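Local coordinates for protein carbonic anhydrase (Coccomyxa sp. PA, PDB 3UCJ) that probably catalyses the reversible hydration of carbon dioxide to hydrogencarbonate, as a zinc-dependent carbonic anhydrase of the beta class, at residues Tyr42-Cys47 with Val67-Gly72; Ile98-His103 with Ala160-Val165; Gly102-Gly107 with Lys152-Asn157. All coordinates share one frame; numbering follows the deposited sequence.

Contact 1: residues Tyr42-Cys47 with Val67-Gly72; sequences YLYIGC and VQRNVG. With ZN (zinc ion), chain C; AZM (5-acetamido-1,3,4-thiadiazole-2-sulfonamide), chain D.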
# COMPACT_ATOMS: atom_id res chain seq x y z
N TYR A 42 -24.96 0.44 8.69
CA TYR A 42 -24.16 1.61 8.24
C TYR A 42 -22.64 1.18 8.22
O TYR A 42 -22.21 0.43 9.10
CB TYR A 42 -24.26 2.72 9.25
CG TYR A 42 -25.61 3.41 9.24
CD1 TYR A 42 -25.88 4.45 8.34
CD2 TYR A 42 -26.63 2.97 10.12
CE1 TYR A 42 -27.12 5.08 8.29
CE2 TYR A 42 -27.89 3.60 10.11
CZ TYR A 42 -28.12 4.64 9.17
OH TYR A 42 -29.33 5.22 9.15
N LEU A 43 -21.95 1.62 7.18
CA LEU A 43 -20.44 1.80 7.29
C LEU A 43 -20.21 3.30 7.43
O LEU A 43 -20.78 4.05 6.68
CB LEU A 43 -19.86 1.33 5.99
CG LEU A 43 -18.33 1.75 5.76
CD1 LEU A 43 -17.49 1.11 6.79
CD2 LEU A 43 -17.90 1.27 4.40
N TYR A 44 -19.28 3.73 8.31
CA TYR A 44 -18.94 5.12 8.40
C TYR A 44 -17.41 5.12 8.08
O TYR A 44 -16.67 4.29 8.59
CB TYR A 44 -19.16 5.60 9.79
CG TYR A 44 -18.52 6.91 10.22
CD1 TYR A 44 -19.26 8.09 10.25
CD2 TYR A 44 -17.17 6.96 10.68
CE1 TYR A 44 -18.69 9.30 10.71
CE2 TYR A 44 -16.63 8.11 11.13
CZ TYR A 44 -17.37 9.29 11.14
OH TYR A 44 -16.75 10.43 11.57
N ILE A 45 -17.04 6.06 7.23
CA ILE A 45 -15.59 6.34 6.88
C ILE A 45 -15.41 7.80 7.32
O ILE A 45 -16.13 8.71 6.76
CB ILE A 45 -15.41 6.27 5.43
CG1 ILE A 45 -15.70 4.83 4.90
CG2 ILE A 45 -13.89 6.67 5.05
CD1 ILE A 45 -15.84 4.72 3.39
N GLY A 46 -14.54 8.01 8.29
CA GLY A 46 -14.36 9.34 8.85
C GLY A 46 -12.92 9.54 9.25
O GLY A 46 -12.08 8.67 9.03
N CYS A 47 -12.67 10.69 9.87
CA CYS A 47 -11.29 11.05 10.26
C CYS A 47 -10.88 10.44 11.61
O CYS A 47 -11.76 10.31 12.50
CB CYS A 47 -11.17 12.62 10.32
SG CYS A 47 -9.43 12.98 10.48
N VAL A 67 -16.91 0.83 11.26
CA VAL A 67 -16.11 2.04 11.15
C VAL A 67 -14.69 1.90 10.58
O VAL A 67 -13.95 1.09 11.01
CB VAL A 67 -16.01 2.71 12.51
CG1 VAL A 67 -15.07 3.85 12.46
CG2 VAL A 67 -17.37 3.15 12.99
N GLN A 68 -14.39 2.71 9.58
CA GLN A 68 -13.04 2.99 9.14
C GLN A 68 -12.69 4.43 9.52
O GLN A 68 -13.43 5.31 9.22
CB GLN A 68 -12.92 2.79 7.64
CG GLN A 68 -11.88 3.63 6.95
CD GLN A 68 -10.47 3.08 7.02
OE1 GLN A 68 -9.57 3.69 6.55
NE2 GLN A 68 -10.32 1.93 7.57
N ARG A 69 -11.55 4.64 10.16
CA ARG A 69 -11.19 6.03 10.47
C ARG A 69 -9.70 6.13 10.16
O ARG A 69 -8.94 5.26 10.53
CB ARG A 69 -11.41 6.32 11.97
CG ARG A 69 -12.92 6.67 12.23
CD ARG A 69 -13.09 6.81 13.74
NE ARG A 69 -12.41 8.02 14.30
CZ ARG A 69 -12.54 8.42 15.55
NH1 ARG A 69 -13.29 7.74 16.45
NH2 ARG A 69 -11.88 9.47 15.93
N ASN A 70 -9.38 7.14 9.35
CA ASN A 70 -7.94 7.36 9.00
C ASN A 70 -7.71 8.87 8.94
O ASN A 70 -8.66 9.66 9.01
CB ASN A 70 -7.64 6.66 7.63
CG ASN A 70 -8.42 7.28 6.45
OD1 ASN A 70 -8.32 8.48 6.13
ND2 ASN A 70 -9.17 6.43 5.75
N VAL A 71 -6.45 9.26 8.82
CA VAL A 71 -6.16 10.72 8.75
C VAL A 71 -6.72 11.38 7.51
O VAL A 71 -6.34 11.08 6.34
CB VAL A 71 -4.57 10.92 8.87
CG1 VAL A 71 -4.21 12.37 8.37
CG2 VAL A 71 -4.07 10.52 10.27
N GLY A 72 -7.66 12.32 7.70
CA GLY A 72 -8.31 12.92 6.55
C GLY A 72 -9.48 12.18 5.90
O GLY A 72 -9.95 12.64 4.91
ZN ZN C . -9.29 15.33 10.56
C1 AZM D . -5.06 16.00 11.79
C2 AZM D . -2.91 16.77 10.99
C3 AZM D . -1.13 16.39 9.46
C4 AZM D . 0.34 16.63 9.15
N1 AZM D . -7.83 15.88 11.71
N2 AZM D . -3.53 17.65 11.85
N3 AZM D . -4.86 17.19 12.36
N4 AZM D . -1.72 17.19 10.35
O1 AZM D . -6.54 14.58 13.40
O2 AZM D . -6.43 14.10 11.04
O3 AZM D . -1.80 15.47 8.92
S1 AZM D . -6.52 15.11 12.15
S2 AZM D . -3.78 15.33 10.75
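Y44 and V67 lie side by side on one face of the parallel strands of a beta-alpha-beta unit, CD2 of Y44 4.2 Å from CG1 of V67. The ring, CG anti to the backbone N (chi1 164°), also receives R69 CG at its edge and stands nearly perpendicular (84°) to the guanidinium. On the other face I45 CG2 meets Q68 CG; the glutamine then bends away, OE1 taking an almost straight bond from N70 ND2 and another from N81 of the second subunit. Backbone bonds among Y44, G46, Q68 and N70 join strands 42-47 and 65-70. A CB on G46 would run into the Y44 ring. R69, bent at chi3, brings NE to C47 O (3.0 Å), tilted from the carbonyl plane. At the last bridge, with N70, C47 ends strand 42-47 as a zinc ligand: SG binds the metal at 2.4 Å and accepts a hydrogen bond from G72 N, in the loop after the partner strand, at 3.4 Å. V71 CG1 rests 3.8 Å from S2 of the inhibitor acetazolamide. H103, C106 and the sulfonamide nitrogen complete the coordination. The N-H of G72 would probably offset part of the thiolate's negative charge and help fix its direction toward the metal.

Contact 2: residues Ile98-His103 with Ala160-Val165; sequences ILVCGH and AQVFNV. With ZN (zinc ion), chain C.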
# COMPACT_ATOMS: atom_id res chain seq x y z
N ILE A 98 -23.61 4.13 3.42
CA ILE A 98 -22.16 4.41 3.72
C ILE A 98 -22.12 5.94 3.98
O ILE A 98 -22.56 6.71 3.14
CB ILE A 98 -21.33 4.09 2.52
CG1 ILE A 98 -21.32 2.59 2.20
CG2 ILE A 98 -19.87 4.58 2.84
CD1 ILE A 98 -20.82 2.26 0.82
N LEU A 99 -21.66 6.32 5.15
CA LEU A 99 -21.57 7.70 5.55
C LEU A 99 -20.09 8.10 5.34
O LEU A 99 -19.22 7.45 5.92
CB LEU A 99 -21.88 7.77 7.02
CG LEU A 99 -23.24 7.23 7.54
CD1 LEU A 99 -23.30 7.24 9.07
CD2 LEU A 99 -24.34 8.09 6.84
N VAL A 100 -19.83 9.11 4.50
CA VAL A 100 -18.47 9.60 4.31
C VAL A 100 -18.48 10.89 5.02
O VAL A 100 -19.10 11.86 4.53
CB VAL A 100 -18.20 9.77 2.80
CG1 VAL A 100 -16.72 10.40 2.50
CG2 VAL A 100 -18.39 8.44 2.08
N CYS A 101 -17.75 10.94 6.09
CA CYS A 101 -17.83 12.08 6.98
C CYS A 101 -16.54 12.84 7.05
O CYS A 101 -15.55 12.29 7.55
CB CYS A 101 -18.21 11.58 8.38
SG CYS A 101 -18.61 13.00 9.49
N GLY A 102 -16.51 14.10 6.60
CA GLY A 102 -15.34 14.92 6.96
C GLY A 102 -15.66 15.76 8.20
O GLY A 102 -16.77 15.67 8.75
N HIS A 103 -14.72 16.60 8.62
CA HIS A 103 -15.03 17.49 9.77
C HIS A 103 -14.29 18.84 9.64
O HIS A 103 -13.12 18.92 9.20
CB HIS A 103 -14.68 16.83 11.10
CG HIS A 103 -13.21 16.66 11.31
ND1 HIS A 103 -12.44 17.51 12.09
CD2 HIS A 103 -12.35 15.73 10.82
CE1 HIS A 103 -11.18 17.07 12.11
NE2 HIS A 103 -11.11 15.99 11.35
N ALA A 160 -15.03 14.70 -2.89
CA ALA A 160 -14.19 13.82 -3.67
C ALA A 160 -14.25 12.41 -3.08
O ALA A 160 -14.20 11.45 -3.85
CB ALA A 160 -12.73 14.33 -3.55
N GLN A 161 -14.33 12.29 -1.75
CA GLN A 161 -14.27 10.95 -1.13
C GLN A 161 -15.62 10.27 -1.36
O GLN A 161 -15.67 9.06 -1.58
CB GLN A 161 -13.85 10.96 0.36
CG GLN A 161 -12.48 11.65 0.59
CD GLN A 161 -11.36 11.21 -0.40
OE1 GLN A 161 -11.26 10.02 -0.77
NE2 GLN A 161 -10.50 12.22 -0.87
N VAL A 162 -16.68 11.06 -1.44
CA VAL A 162 -17.98 10.46 -1.86
C VAL A 162 -17.90 9.93 -3.24
O VAL A 162 -18.36 8.76 -3.52
CB VAL A 162 -19.18 11.47 -1.71
CG1 VAL A 162 -20.42 10.97 -2.50
CG2 VAL A 162 -19.44 11.66 -0.26
N PHE A 163 -17.29 10.70 -4.15
CA PHE A 163 -17.12 10.18 -5.52
C PHE A 163 -16.27 8.89 -5.52
O PHE A 163 -16.58 7.87 -6.23
CB PHE A 163 -16.42 11.27 -6.42
CG PHE A 163 -16.26 10.84 -7.86
CD1 PHE A 163 -17.20 11.27 -8.81
CD2 PHE A 163 -15.16 10.08 -8.29
CE1 PHE A 163 -17.09 10.93 -10.15
CE2 PHE A 163 -15.01 9.69 -9.69
CZ PHE A 163 -16.01 10.11 -10.62
N ASN A 164 -15.20 8.92 -4.73
CA ASN A 164 -14.34 7.71 -4.72
C ASN A 164 -15.11 6.46 -4.21
O ASN A 164 -14.90 5.37 -4.73
CB ASN A 164 -13.10 7.95 -3.82
CG ASN A 164 -12.11 8.90 -4.53
OD1 ASN A 164 -12.21 9.04 -5.74
ND2 ASN A 164 -11.30 9.66 -3.78
N VAL A 165 -15.95 6.65 -3.21
CA VAL A 165 -16.73 5.50 -2.67
C VAL A 165 -17.70 5.07 -3.83
O VAL A 165 -17.77 3.86 -4.19
CB VAL A 165 -17.49 5.91 -1.43
CG1 VAL A 165 -18.67 4.85 -1.04
CG2 VAL A 165 -16.55 6.09 -0.18
ZN ZN C . -9.29 15.33 10.56
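Q161 meets V100 through its CB alone, 3.6 Å from V100 CG1, the two side chains crossing at about a right angle. Beyond CB the glutamine turns off along its own helix: the chain bends at chi2 (-46°), and OE1 accepts a bond from N164 ND2 at 3.0 Å, the donor standing above the carbonyl plane. The same OE1 also takes V75 N, and NE2 gives to N157 OD1, so the amide is held by polar partners off the strand. One residue on, V162 sends CG2 to V100 CB at 3.8 Å, while its flank also packs on V183 of the neighbouring strand and on I199 and I202 of the next. Helix 146-167 thus lies against one face of the mixed beta sheet of this alpha/beta fold, running nearly antiparallel to strand 97-103 (157° between the two short segments) with the axes 8.8 Å apart. No hydrogen bond joins the two segments; they meet through aliphatic carbons. An alanine in place of V100 would lose both methyl branches and would probably open a gap between the strand and Q161 and V165, leaving V162 with less to pack on. A turn further along the helix from Q161, V165 divides its two branches between two strand residues. The side chains of V165 and V100 slide past each other in opposite directions, CG2 of V165 3.7 Å from CG2 of V100. CG1 of V165, anti to the backbone N (chi1 164°), meets I98 CD1 tip to tip at 3.8 Å. I45 and V183, on the strands flanking 97-103, also touch V165.

Contact 3: residues Gly102-Gly107 with Lys152-Asn157; sequences GHYNCG and KMVELN. With ZN (zinc ion), chain C; AZM (5-acetamido-1,3,4-thiadiazole-2-sulfonamide), chain D.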
# COMPACT_ATOMS: atom_id res chain seq x y z
N GLY A 102 -16.51 14.10 6.60
CA GLY A 102 -15.34 14.92 6.96
C GLY A 102 -15.66 15.76 8.20
O GLY A 102 -16.77 15.67 8.75
N HIS A 103 -14.72 16.60 8.62
CA HIS A 103 -15.03 17.49 9.77
C HIS A 103 -14.29 18.84 9.64
O HIS A 103 -13.12 18.92 9.20
CB HIS A 103 -14.68 16.83 11.10
CG HIS A 103 -13.21 16.66 11.31
ND1 HIS A 103 -12.44 17.51 12.09
CD2 HIS A 103 -12.35 15.73 10.82
CE1 HIS A 103 -11.18 17.07 12.11
NE2 HIS A 103 -11.11 15.99 11.35
N TYR A 104 -14.93 19.95 10.11
CA TYR A 104 -14.22 21.25 10.13
C TYR A 104 -13.11 21.20 11.12
O TYR A 104 -13.11 20.36 12.04
CB TYR A 104 -15.25 22.39 10.48
CG TYR A 104 -16.25 22.50 9.35
CD1 TYR A 104 -17.59 22.18 9.55
CD2 TYR A 104 -15.83 22.86 8.05
CE1 TYR A 104 -18.51 22.33 8.54
CE2 TYR A 104 -16.75 22.99 7.02
CZ TYR A 104 -18.09 22.69 7.28
OH TYR A 104 -18.98 22.79 6.30
N ASN A 105 -12.09 22.04 10.93
CA ASN A 105 -10.93 22.06 11.80
C ASN A 105 -10.06 20.76 11.65
O ASN A 105 -9.35 20.35 12.56
CB ASN A 105 -11.26 22.36 13.31
CG ASN A 105 -10.06 22.90 14.07
OD1 ASN A 105 -9.53 22.27 15.00
ND2 ASN A 105 -9.66 24.17 13.74
N CYS A 106 -10.11 20.17 10.45
CA CYS A 106 -9.39 18.91 10.15
C CYS A 106 -8.00 19.32 9.75
O CYS A 106 -7.81 19.88 8.67
CB CYS A 106 -10.10 18.21 8.98
SG CYS A 106 -9.12 16.65 8.54
N GLY A 107 -7.07 19.08 10.63
CA GLY A 107 -5.69 19.33 10.40
C GLY A 107 -5.11 18.61 9.20
O GLY A 107 -4.13 19.11 8.62
N LYS A 152 -13.46 25.17 3.09
CA LYS A 152 -13.74 24.75 1.76
C LYS A 152 -12.98 23.48 1.41
O LYS A 152 -13.49 22.61 0.78
CB LYS A 152 -13.38 25.87 0.81
CG LYS A 152 -13.84 25.71 -0.57
CD LYS A 152 -15.28 25.45 -0.62
CE LYS A 152 -15.84 26.02 -1.85
NZ LYS A 152 -17.07 25.39 -2.27
N MET A 153 -11.74 23.38 1.83
CA MET A 153 -10.96 22.19 1.58
C MET A 153 -11.63 20.97 2.20
O MET A 153 -11.73 19.95 1.59
CB MET A 153 -9.55 22.37 2.09
CG MET A 153 -8.62 21.24 1.73
SD MET A 153 -8.15 21.21 0.03
CE MET A 153 -9.10 19.87 -0.64
N VAL A 154 -12.08 21.11 3.43
CA VAL A 154 -12.81 20.05 4.10
C VAL A 154 -14.00 19.59 3.26
O VAL A 154 -14.18 18.44 3.02
CB VAL A 154 -13.25 20.48 5.51
CG1 VAL A 154 -14.23 19.54 6.07
CG2 VAL A 154 -12.07 20.56 6.40
N GLU A 155 -14.79 20.53 2.79
CA GLU A 155 -15.94 20.24 1.99
C GLU A 155 -15.62 19.59 0.65
O GLU A 155 -16.28 18.67 0.24
CB GLU A 155 -16.76 21.50 1.78
CG GLU A 155 -17.36 22.04 3.04
CD GLU A 155 -17.80 23.49 2.95
OE1 GLU A 155 -18.10 24.06 3.99
OE2 GLU A 155 -17.82 24.04 1.85
N LEU A 156 -14.62 20.10 -0.03
CA LEU A 156 -14.24 19.55 -1.32
C LEU A 156 -13.73 18.13 -1.12
O LEU A 156 -13.96 17.27 -2.00
CB LEU A 156 -13.11 20.38 -1.95
CG LEU A 156 -13.68 21.72 -2.56
CD1 LEU A 156 -12.49 22.66 -2.85
CD2 LEU A 156 -14.61 21.46 -3.73
N ASN A 157 -13.04 17.94 -0.01
CA ASN A 157 -12.49 16.61 0.29
C ASN A 157 -13.66 15.62 0.50
O ASN A 157 -13.70 14.50 -0.11
CB ASN A 157 -11.57 16.66 1.48
CG ASN A 157 -10.85 15.29 1.68
OD1 ASN A 157 -10.29 14.73 0.73
ND2 ASN A 157 -10.96 14.75 2.88
ZN ZN C . -9.29 15.33 10.56
C1 AZM D . -5.06 16.00 11.79
C2 AZM D . -2.91 16.77 10.99
C3 AZM D . -1.13 16.39 9.46
C4 AZM D . 0.34 16.63 9.15
N1 AZM D . -7.83 15.88 11.71
N2 AZM D . -3.53 17.65 11.85
N3 AZM D . -4.86 17.19 12.36
N4 AZM D . -1.72 17.19 10.35
O1 AZM D . -6.54 14.58 13.40
O2 AZM D . -6.43 14.10 11.04
O3 AZM D . -1.80 15.47 8.92
S1 AZM D . -6.52 15.11 12.15
S2 AZM D . -3.78 15.33 10.75
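Y104 turns the edge of its ring to E155: OE1 lies near the ring plane and accepts the hydroxyl's hydrogen bond at 2.8 Å, while ring and carboxylate planes stand 81° apart. The proton reaches OE1 on its anti side, and K196 NZ is a second partner of the hydroxyl. With CG anti to its carbonyl carbon (chi1 -66°), the tyrosine lies across V154, whose CG1 approaches CD2 obliquely at 4.2 Å. The H103 imidazole has C106 CB over one face, 3.4 Å above the plane and offset toward the rim. At its edge, in the plane, sits the sulfonamide nitrogen N1 of acetazolamide. NE2 of H103 binds zinc at 2.1 Å; ND1, the other ring nitrogen, donates to Y104 O, a bent bond (135°) with the donor above the carbonyl plane, which helps fix the ring's rotation. V154 points at the end of the strand and the loop that follows. Both its methyl branches come to 3.4 Å from H103 O, and CG2 goes on to C106 CB at 4.0 Å. V154 thus packs on the backbone of H103 and on CB of C106. C106 SG, anti to its backbone N, binds zinc at 2.4 Å; the residue also occupies the N-cap of helix 107-114, whose first turn borders the inhibitor, with G107 CA close to the thiadiazole. A strand end carrying a histidine, followed three residues later by a cysteine at a helix start, supplies two protein ligands of the two-cysteine, one-histidine zinc site typical of beta-class carbonic anhydrases.

From the N terminus, contact 1 comes first: the chain leaves strand 42-47, passes through helix 54-57 and returns as strand 65-70 beside it, closing a short beta-alpha-beta loop before contact 2 opens. Strand 97-103 then joins the other edge of strand 42-47, with L99 N bonded to L43 O and C101 N probably to I45 O. Contacts 2 and 3 both close long, largely helical loops between this strand and helix 146-167. They share G102 and H103; since the helix runs back against the strand, contact 3 closes the inner loop within that of contact 2. Contacts 1 and 3 converge at zinc, and N157 ND2 bonded to G72 O links them again.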